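Local coordinates for protein imine reductase (Bacillus cereus, PDB 4D3D) that catalyses the NADPH-dependent, S-selective reduction of the cyclic imine 2-methylpyrroline, at residues S23-L29 / N78-S84; V71-L75 / L95-N101. The contacts are given in a common frame with arbitrary orientation. Residue numbers count along the deposited sequence, not the author numbering.

Contact 1: S23-L29 / N78-S84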
ATOM      1  N   SER B  23      22.649   5.992  35.464  1.00 29.74           N
ATOM      2  CA  SER B  23      22.526   7.466  35.478  1.00 27.80           C
ATOM      3  C   SER B  23      22.407   7.956  34.016  1.00 28.95           C
ATOM      4  O   SER B  23      23.156   7.476  33.167  1.00 25.65           O
ATOM      5  CB  SER B  23      23.809   8.019  36.118  1.00 29.10           C
ATOM      6  OG  SER B  23      23.638   9.354  36.506  1.00 30.98           O
ATOM      7  N   VAL B  24      21.508   8.920  33.735  1.00 26.26           N
ATOM      8  CA  VAL B  24      21.255   9.410  32.365  1.00 22.78           C
ATOM      9  C   VAL B  24      20.633  10.827  32.389  1.00 20.22           C
ATOM     10  O   VAL B  24      19.993  11.200  33.371  1.00 19.07           O
ATOM     11  CB  VAL B  24      20.331   8.407  31.633  1.00 23.35           C
ATOM     12  CG1 VAL B  24      18.948   8.344  32.282  1.00 23.79           C
ATOM     13  CG2 VAL B  24      20.271   8.668  30.123  1.00 23.87           C
ATOM     14  N   THR B  25      20.881  11.611  31.350  1.00 16.83           N
ATOM     15  CA  THR B  25      20.303  12.942  31.198  1.00 17.54           C
ATOM     16  C   THR B  25      19.250  12.901  30.094  1.00 18.48           C
ATOM     17  O   THR B  25      19.483  12.294  29.015  1.00 17.41           O
ATOM     18  CB  THR B  25      21.402  13.969  30.843  1.00 16.56           C
ATOM     19  OG1 THR B  25      22.272  14.137  31.961  1.00 17.23           O
ATOM     20  CG2 THR B  25      20.803  15.310  30.450  1.00 18.33           C
ATOM     21  N   VAL B  26      18.109  13.567  30.302  1.00 20.43           N
ATOM     22  CA  VAL B  26      17.054  13.717  29.278  1.00 20.13           C
ATOM     23  C   VAL B  26      16.873  15.204  29.068  1.00 23.45           C
ATOM     24  O   VAL B  26      16.547  15.945  30.010  1.00 22.31           O
ATOM     25  CB  VAL B  26      15.733  13.048  29.685  1.00 21.03           C
ATOM     26  CG1 VAL B  26      14.653  13.321  28.675  1.00 22.44           C
ATOM     27  CG2 VAL B  26      15.956  11.559  29.882  1.00 21.06           C
ATOM     28  N   ILE B  27      17.100  15.640  27.833  1.00 21.18           N
ATOM     29  CA  ILE B  27      16.903  16.985  27.429  1.00 23.26           C
ATOM     30  C   ILE B  27      15.736  17.033  26.479  1.00 21.65           C
ATOM     31  O   ILE B  27      15.677  16.357  25.445  1.00 21.08           O
ATOM     32  CB  ILE B  27      18.148  17.594  26.755  1.00 21.62           C
ATOM     33  CG1 ILE B  27      19.275  17.871  27.752  1.00 22.35           C
ATOM     34  CG2 ILE B  27      17.768  18.908  26.040  1.00 24.78           C
ATOM     35  CD1 ILE B  27      20.602  18.196  27.164  1.00 23.76           C
ATOM     36  N   GLY B  28      14.731  17.829  26.828  1.00 23.83           N
ATOM     37  CA  GLY B  28      13.487  17.890  26.059  1.00 22.70           C
ATOM     38  C   GLY B  28      12.367  17.117  26.753  1.00 28.30           C
ATOM     39  O   GLY B  28      12.431  15.892  26.915  1.00 32.65           O
ATOM     40  N   LEU B  29      11.360  17.848  27.244  1.00 26.36           N
ATOM     41  CA  LEU B  29      10.353  17.241  28.162  1.00 30.41           C
ATOM     42  C   LEU B  29       8.955  17.383  27.577  1.00 32.56           C
ATOM     43  O   LEU B  29       7.998  17.682  28.309  1.00 36.59           O
ATOM     44  CB  LEU B  29      10.477  17.854  29.557  1.00 32.19           C
ATOM     45  CG  LEU B  29      11.851  17.624  30.225  1.00 35.58           C
ATOM     46  CD1 LEU B  29      12.008  18.400  31.534  1.00 37.54           C
ATOM     47  CD2 LEU B  29      12.096  16.118  30.468  1.00 36.59           C
ATOM     48  N   ASN B  78      26.138  13.714  32.999  1.00 20.62           N
ATOM     49  CA  ASN B  78      26.233  12.355  32.527  1.00 20.96           C
ATOM     50  C   ASN B  78      26.934  12.306  31.161  1.00 19.43           C
ATOM     51  O   ASN B  78      26.966  13.301  30.387  1.00 18.83           O
ATOM     52  CB  ASN B  78      24.823  11.699  32.361  1.00 20.82           C
ATOM     53  CG  ASN B  78      24.103  11.474  33.637  1.00 23.33           C
ATOM     54  OD1 ASN B  78      23.126  12.179  33.980  1.00 25.21           O
ATOM     55  ND2 ASN B  78      24.585  10.548  34.400  1.00 22.00           N
ATOM     56  N   GLU B  79      27.422  11.103  30.837  1.00 21.27           N
ATOM     57  CA  GLU B  79      27.970  10.796  29.506  1.00 20.51           C
ATOM     58  C   GLU B  79      26.870  10.646  28.463  1.00 18.55           C
ATOM     59  O   GLU B  79      26.975  11.179  27.374  1.00 18.51           O
ATOM     60  CB  GLU B  79      28.717   9.463  29.580  1.00 22.57           C
ATOM     61  CG  GLU B  79      29.230   8.936  28.258  1.00 26.73           C
ATOM     62  CD  GLU B  79      30.006   7.609  28.488  1.00 33.74           C
ATOM     63  OE1 GLU B  79      29.476   6.674  29.134  1.00 38.46           O
ATOM     64  OE2 GLU B  79      31.179   7.587  28.118  1.00 38.45           O
ATOM     65  N   LEU B  80      25.804   9.950  28.855  1.00 19.09           N
ATOM     66  CA  LEU B  80      24.673   9.696  27.938  1.00 19.00           C
ATOM     67  C   LEU B  80      23.553  10.737  28.084  1.00 17.08           C
ATOM     68  O   LEU B  80      23.031  10.943  29.217  1.00 18.46           O
ATOM     69  CB  LEU B  80      24.142   8.294  28.204  1.00 18.90           C
ATOM     70  CG  LEU B  80      23.056   7.837  27.231  1.00 20.49           C
ATOM     71  CD1 LEU B  80      23.594   7.709  25.835  1.00 22.42           C
ATOM     72  CD2 LEU B  80      22.427   6.519  27.682  1.00 21.44           C
ATOM     73  N   VAL B  81      23.211  11.377  26.940  1.00 18.03           N
ATOM     74  CA  VAL B  81      22.243  12.487  26.890  1.00 16.48           C
ATOM     75  C   VAL B  81      21.203  12.106  25.854  1.00 20.00           C
ATOM     76  O   VAL B  81      21.515  12.031  24.678  1.00 21.26           O
ATOM     77  CB  VAL B  81      22.976  13.769  26.478  1.00 17.03           C
ATOM     78  CG1 VAL B  81      21.974  14.908  26.371  1.00 20.81           C
ATOM     79  CG2 VAL B  81      24.149  14.056  27.418  1.00 17.14           C
ATOM     80  N   ILE B  82      19.970  11.857  26.306  1.00 18.07           N
ATOM     81  CA  ILE B  82      18.852  11.634  25.382  1.00 18.38           C
ATOM     82  C   ILE B  82      18.258  12.975  24.913  1.00 20.54           C
ATOM     83  O   ILE B  82      17.866  13.774  25.746  1.00 21.32           O
ATOM     84  CB  ILE B  82      17.755  10.794  26.056  1.00 20.76           C
ATOM     85  CG1 ILE B  82      18.256   9.483  26.678  1.00 24.69           C
ATOM     86  CG2 ILE B  82      16.587  10.555  25.082  1.00 20.88           C
ATOM     87  CD1 ILE B  82      19.101   8.635  25.849  1.00 29.51           C
ATOM     88  N   LEU B  83      18.243  13.245  23.613  1.00 19.07           N
ATOM     89  CA  LEU B  83      17.678  14.467  23.112  1.00 19.60           C
ATOM     90  C   LEU B  83      16.285  14.132  22.552  1.00 22.64           C
ATOM     91  O   LEU B  83      16.155  13.620  21.447  1.00 23.10           O
ATOM     92  CB  LEU B  83      18.554  15.038  22.030  1.00 19.21           C
ATOM     93  CG  LEU B  83      19.973  15.411  22.459  1.00 18.94           C
ATOM     94  CD1 LEU B  83      20.718  15.934  21.277  1.00 22.19           C
ATOM     95  CD2 LEU B  83      19.914  16.533  23.469  1.00 22.36           C
ATOM     96  N   SER B  84      15.268  14.369  23.348  1.00 22.50           N
ATOM     97  CA  SER B  84      13.896  14.155  22.933  0.50 23.54           C
ATOM     98  C   SER B  84      13.326  15.544  22.583  1.00 24.48           C
ATOM     99  O   SER B  84      12.583  16.143  23.356  1.00 30.24           O
ATOM    100  CB  SER B  84      13.172  13.424  24.078  0.50 23.58           C
ATOM    101  OG  SER B  84      13.585  13.832  25.404  0.50 23.58           O
TER
HETATM  102  O   HOH W   1      25.572   8.291  31.425  1.00 23.96           O

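Contact 2: V71-L75 / L95-N101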
ATOM      1  N   VAL B  71      21.626  24.233  30.324  1.00 18.47           N
ATOM      2  CA  VAL B  71      22.072  23.147  29.368  1.00 19.17           C
ATOM      3  C   VAL B  71      23.462  22.654  29.820  1.00 19.10           C
ATOM      4  O   VAL B  71      23.727  21.464  29.794  1.00 19.46           O
ATOM      5  CB  VAL B  71      22.107  23.721  27.944  1.00 22.20           C
ATOM      6  CG1 VAL B  71      22.800  22.801  26.926  1.00 23.04           C
ATOM      7  CG2 VAL B  71      20.677  23.992  27.488  1.00 24.15           C
ATOM      8  N   ASN B  72      24.311  23.583  30.284  1.00 18.23           N
ATOM      9  CA  ASN B  72      25.703  23.253  30.744  0.50 17.28           C
ATOM     10  C   ASN B  72      25.641  22.246  31.841  1.00 18.06           C
ATOM     11  O   ASN B  72      26.384  21.252  31.859  1.00 19.01           O
ATOM     12  CB  ASN B  72      26.478  24.527  31.175  0.50 16.21           C
ATOM     13  CG  ASN B  72      27.290  25.080  30.057  0.50 15.58           C
ATOM     14  OD1 ASN B  72      27.880  26.160  30.128  0.50 14.64           O
ATOM     15  ND2 ASN B  72      27.342  24.311  29.008  0.50 14.55           N
ATOM     16  N   GLU B  73      24.755  22.465  32.815  1.00 19.54           N
ATOM     17  CA  GLU B  73      24.647  21.552  33.927  1.00 18.86           C
ATOM     18  C   GLU B  73      24.114  20.190  33.490  1.00 17.76           C
ATOM     19  O   GLU B  73      24.544  19.110  34.001  1.00 18.37           O
ATOM     20  CB  GLU B  73      23.741  22.183  35.030  1.00 20.51           C
ATOM     21  CG  GLU B  73      24.387  23.402  35.708  1.00 21.03           C
ATOM     22  CD  GLU B  73      23.333  24.125  36.516  1.00 27.69           C
ATOM     23  OE1 GLU B  73      22.474  24.727  35.902  1.00 26.34           O
ATOM     24  OE2 GLU B  73      23.293  23.995  37.716  1.00 32.48           O
ATOM     25  N   ALA B  74      23.168  20.213  32.547  1.00 15.58           N
ATOM     26  CA  ALA B  74      22.584  18.974  32.079  1.00 17.21           C
ATOM     27  C   ALA B  74      23.677  18.123  31.352  1.00 15.67           C
ATOM     28  O   ALA B  74      23.740  16.929  31.526  1.00 18.43           O
ATOM     29  CB  ALA B  74      21.378  19.236  31.143  1.00 16.82           C
ATOM     30  N   LEU B  75      24.465  18.756  30.498  1.00 17.66           N
ATOM     31  CA  LEU B  75      25.555  18.034  29.761  1.00 16.41           C
ATOM     32  C   LEU B  75      26.573  17.484  30.766  1.00 19.49           C
ATOM     33  O   LEU B  75      27.084  16.405  30.589  1.00 17.51           O
ATOM     34  CB  LEU B  75      26.227  19.006  28.790  1.00 17.53           C
ATOM     35  CG  LEU B  75      25.444  19.468  27.548  1.00 16.94           C
ATOM     36  CD1 LEU B  75      26.227  20.504  26.777  1.00 19.26           C
ATOM     37  CD2 LEU B  75      25.186  18.248  26.664  1.00 22.85           C
ATOM     38  N   LEU B  95      22.820  23.666  21.697  1.00 16.39           N
ATOM     39  CA  LEU B  95      24.213  23.190  21.857  1.00 14.09           C
ATOM     40  C   LEU B  95      25.291  24.036  21.214  1.00 13.96           C
ATOM     41  O   LEU B  95      26.420  24.086  21.749  1.00 17.21           O
ATOM     42  CB  LEU B  95      24.335  21.738  21.333  1.00 14.50           C
ATOM     43  CG  LEU B  95      23.507  20.656  21.961  1.00 15.06           C
ATOM     44  CD1 LEU B  95      23.877  19.285  21.422  1.00 17.86           C
ATOM     45  CD2 LEU B  95      23.602  20.697  23.458  1.00 17.75           C
ATOM     46  N   GLU B  96      25.006  24.753  20.132  1.00 14.57           N
ATOM     47  CA  GLU B  96      26.033  25.576  19.428  1.00 18.66           C
ATOM     48  C   GLU B  96      26.693  26.542  20.405  1.00 19.56           C
ATOM     49  O   GLU B  96      27.950  26.673  20.397  1.00 16.98           O
ATOM     50  CB  GLU B  96      25.498  26.313  18.177  1.00 20.72           C
ATOM     51  CG  GLU B  96      26.600  27.016  17.313  1.00 24.98           C
ATOM     52  CD  GLU B  96      27.069  28.347  17.891  1.00 29.64           C
ATOM     53  OE1 GLU B  96      26.256  28.989  18.607  1.00 33.41           O
ATOM     54  OE2 GLU B  96      28.289  28.697  17.731  1.00 31.55           O
ATOM     55  N   PRO B  97      25.886  27.195  21.289  1.00 17.74           N
ATOM     56  CA  PRO B  97      26.526  28.192  22.172  1.00 18.79           C
ATOM     57  C   PRO B  97      27.402  27.584  23.213  1.00 18.19           C
ATOM     58  O   PRO B  97      28.154  28.360  23.854  1.00 19.16           O
ATOM     59  CB  PRO B  97      25.321  28.888  22.837  1.00 18.02           C
ATOM     60  CG  PRO B  97      24.208  28.752  21.783  1.00 20.01           C
ATOM     61  CD  PRO B  97      24.421  27.320  21.277  1.00 18.30           C
ATOM     62  N   VAL B  98      27.287  26.278  23.438  1.00 16.32           N
ATOM     63  CA  VAL B  98      28.102  25.564  24.407  1.00 16.93           C
ATOM     64  C   VAL B  98      28.962  24.463  23.755  1.00 17.72           C
ATOM     65  O   VAL B  98      29.265  23.479  24.359  1.00 16.75           O
ATOM     66  CB  VAL B  98      27.253  25.031  25.571  1.00 17.57           C
ATOM     67  CG1 VAL B  98      26.706  26.206  26.388  1.00 18.90           C
ATOM     68  CG2 VAL B  98      26.133  24.144  25.106  1.00 17.91           C
ATOM     69  N   SER B  99      29.387  24.735  22.536  1.00 17.42           N
ATOM     70  CA  SER B  99      30.056  23.704  21.681  1.00 16.56           C
ATOM     71  C   SER B  99      31.347  23.193  22.329  1.00 19.69           C
ATOM     72  O   SER B  99      31.755  22.032  22.082  1.00 19.62           O
ATOM     73  CB  SER B  99      30.534  24.427  20.424  1.00 18.23           C
ATOM     74  OG  SER B  99      29.538  24.560  19.463  1.00 25.27           O
ATOM     75  N   GLU B 100      31.996  24.030  23.145  1.00 18.26           N
ATOM     76  CA  GLU B 100      33.217  23.618  23.875  1.00 18.52           C
ATOM     77  C   GLU B 100      33.026  22.611  25.021  1.00 18.93           C
ATOM     78  O   GLU B 100      34.012  22.140  25.645  1.00 21.39           O
ATOM     79  CB  GLU B 100      33.924  24.903  24.371  1.00 22.40           C
ATOM     80  CG  GLU B 100      33.317  25.572  25.646  1.00 27.13           C
ATOM     81  CD  GLU B 100      32.129  26.581  25.465  1.00 31.06           C
ATOM     82  OE1 GLU B 100      31.497  26.575  24.372  1.00 28.89           O
ATOM     83  OE2 GLU B 100      31.815  27.350  26.454  1.00 25.45           O
ATOM     84  N   ASN B 101      31.782  22.259  25.355  1.00 17.68           N
ATOM     85  CA  ASN B 101      31.476  21.379  26.436  1.00 16.75           C
ATOM     86  C   ASN B 101      30.988  20.007  26.048  1.00 18.19           C
ATOM     87  O   ASN B 101      30.460  19.241  26.896  1.00 20.30           O
ATOM     88  CB  ASN B 101      30.454  22.053  27.357  1.00 19.37           C
ATOM     89  CG  ASN B 101      31.026  23.294  28.061  1.00 24.09           C
ATOM     90  OD1 ASN B 101      32.213  23.342  28.416  1.00 27.50           O
ATOM     91  ND2 ASN B 101      30.209  24.300  28.242  1.00 23.06           N
TER

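Contact 1: S23-L29 / N78-S84
Branched aliphatic side chains pack in pairs on both faces of two neighbouring parallel strands. On the face carrying Thr25 and Ile27, Ile27 CD1 meets Val81 CG1 at 3.6 Å and Ile27 CB lies 3.9 Å from Leu83 CD2; on the other, Val24 CG2 touches Leu80 CD2 (3.9 Å) and Val26 CG2 lies 4.3 Å from Ile82 CB, with helix 157-170 reaching Leu80 and Ile82. Between the faces runs the alternating parallel bonding pattern: Thr25 N to Leu80 O (3.1 Å), Ile82 N to Thr25 O (2.8 Å), Ile27 N to Ile82 O (2.9 Å) and Ser84 N to Ile27 O (2.9 Å). The segments' ends are polar. At one, a water bridges Ser23 O and Leu80 N, 3.1 Å from each, and the Asn78 side chain reaches between the hydroxyls of Ser23 and Thr25; at the other, Ser84 OG donates to Gly28 O (2.8 Å). Gly28, with phi 103°, could not carry a CB without clashing with Ser84 O. The hydrogen bonding thus continues past strand 23-27 to Gly28, first glycine of a GxGxxG pattern (with Gly30 and Gly33) and start of the turn that probably binds NADPH, as in Rossmann folds.

Contact 2: V71-L75 / L95-N101
Within the Rossmann-type NAD-binding domain, the first turn of helix 71-77 packs against residues 95-101, the end of helix 88-95 and the 3-10 segment that follows on the way to strand 106-109. The interface is small, 259 Å² in all, and its middle is aliphatic. Val71 and Leu75 sit one helical turn apart, tied by the bond from Leu75 N to Val71 O (2.9 Å), and both direct their CA-to-CB bonds toward the partner. Val71 is in the t rotamer, which brings CG1 to 4.1 Å from Leu95 CD2 and 4.0 Å from Val98 CG2. Leu75, in the mt rotamer, places CD1 at 4.2 Å from Leu95 CD2 and 4.0 Å from Val98 CG2, so the same two methyls are each met by both helix residues. Leu95 is also mt: its CA-to-CB bond points sideways, but the end of the side chain comes nearer, with CD2 facing the helix. Val98, in the m rotamer, reaches the helix with both methyls, CG2 between Val71 and Leu75 and CG1 against the Asn72 amide. Trp124 of helix 115-127 touches Leu95, Glu96 and Ser99, and Arg128, just beyond that helix, is hydrogen-bonded to Ser99 OG. At the more exposed border, Asn72 starts out sideways, but its end approaches Val98 and Asn101, and the two amides come together. Inside the 3-10 segment, Ser99, with chi1 near -83°, turns back so that its OG donates to Glu96 O at 2.8 Å.

Overall arrangement
Both contacts belong to the N-terminal Rossmann-type domain, with centres about 13 Å apart, and their segments alternate along the chain: helix 71-77 leads directly into strand 80-83. Contact 1 lies in the buried sheet, where backbone hydrogen bonds join the strands and side chains fill both faces. Contact 2 is only partly buried, farther from the chain's centre, and has no clear hydrogen bond across it; it depends on a few methyl contacts bordered by amides. Ala74 connects the two, since its O accepts a probable hydrogen bond from Thr25 OG1 (3.2 Å) and its CB packs 4.2 Å from Ile27 CD1. Helix 71-77 therefore lies over the sheet face carrying Thr25 and Ile27, between strand 23-27 and the 3-10 segment.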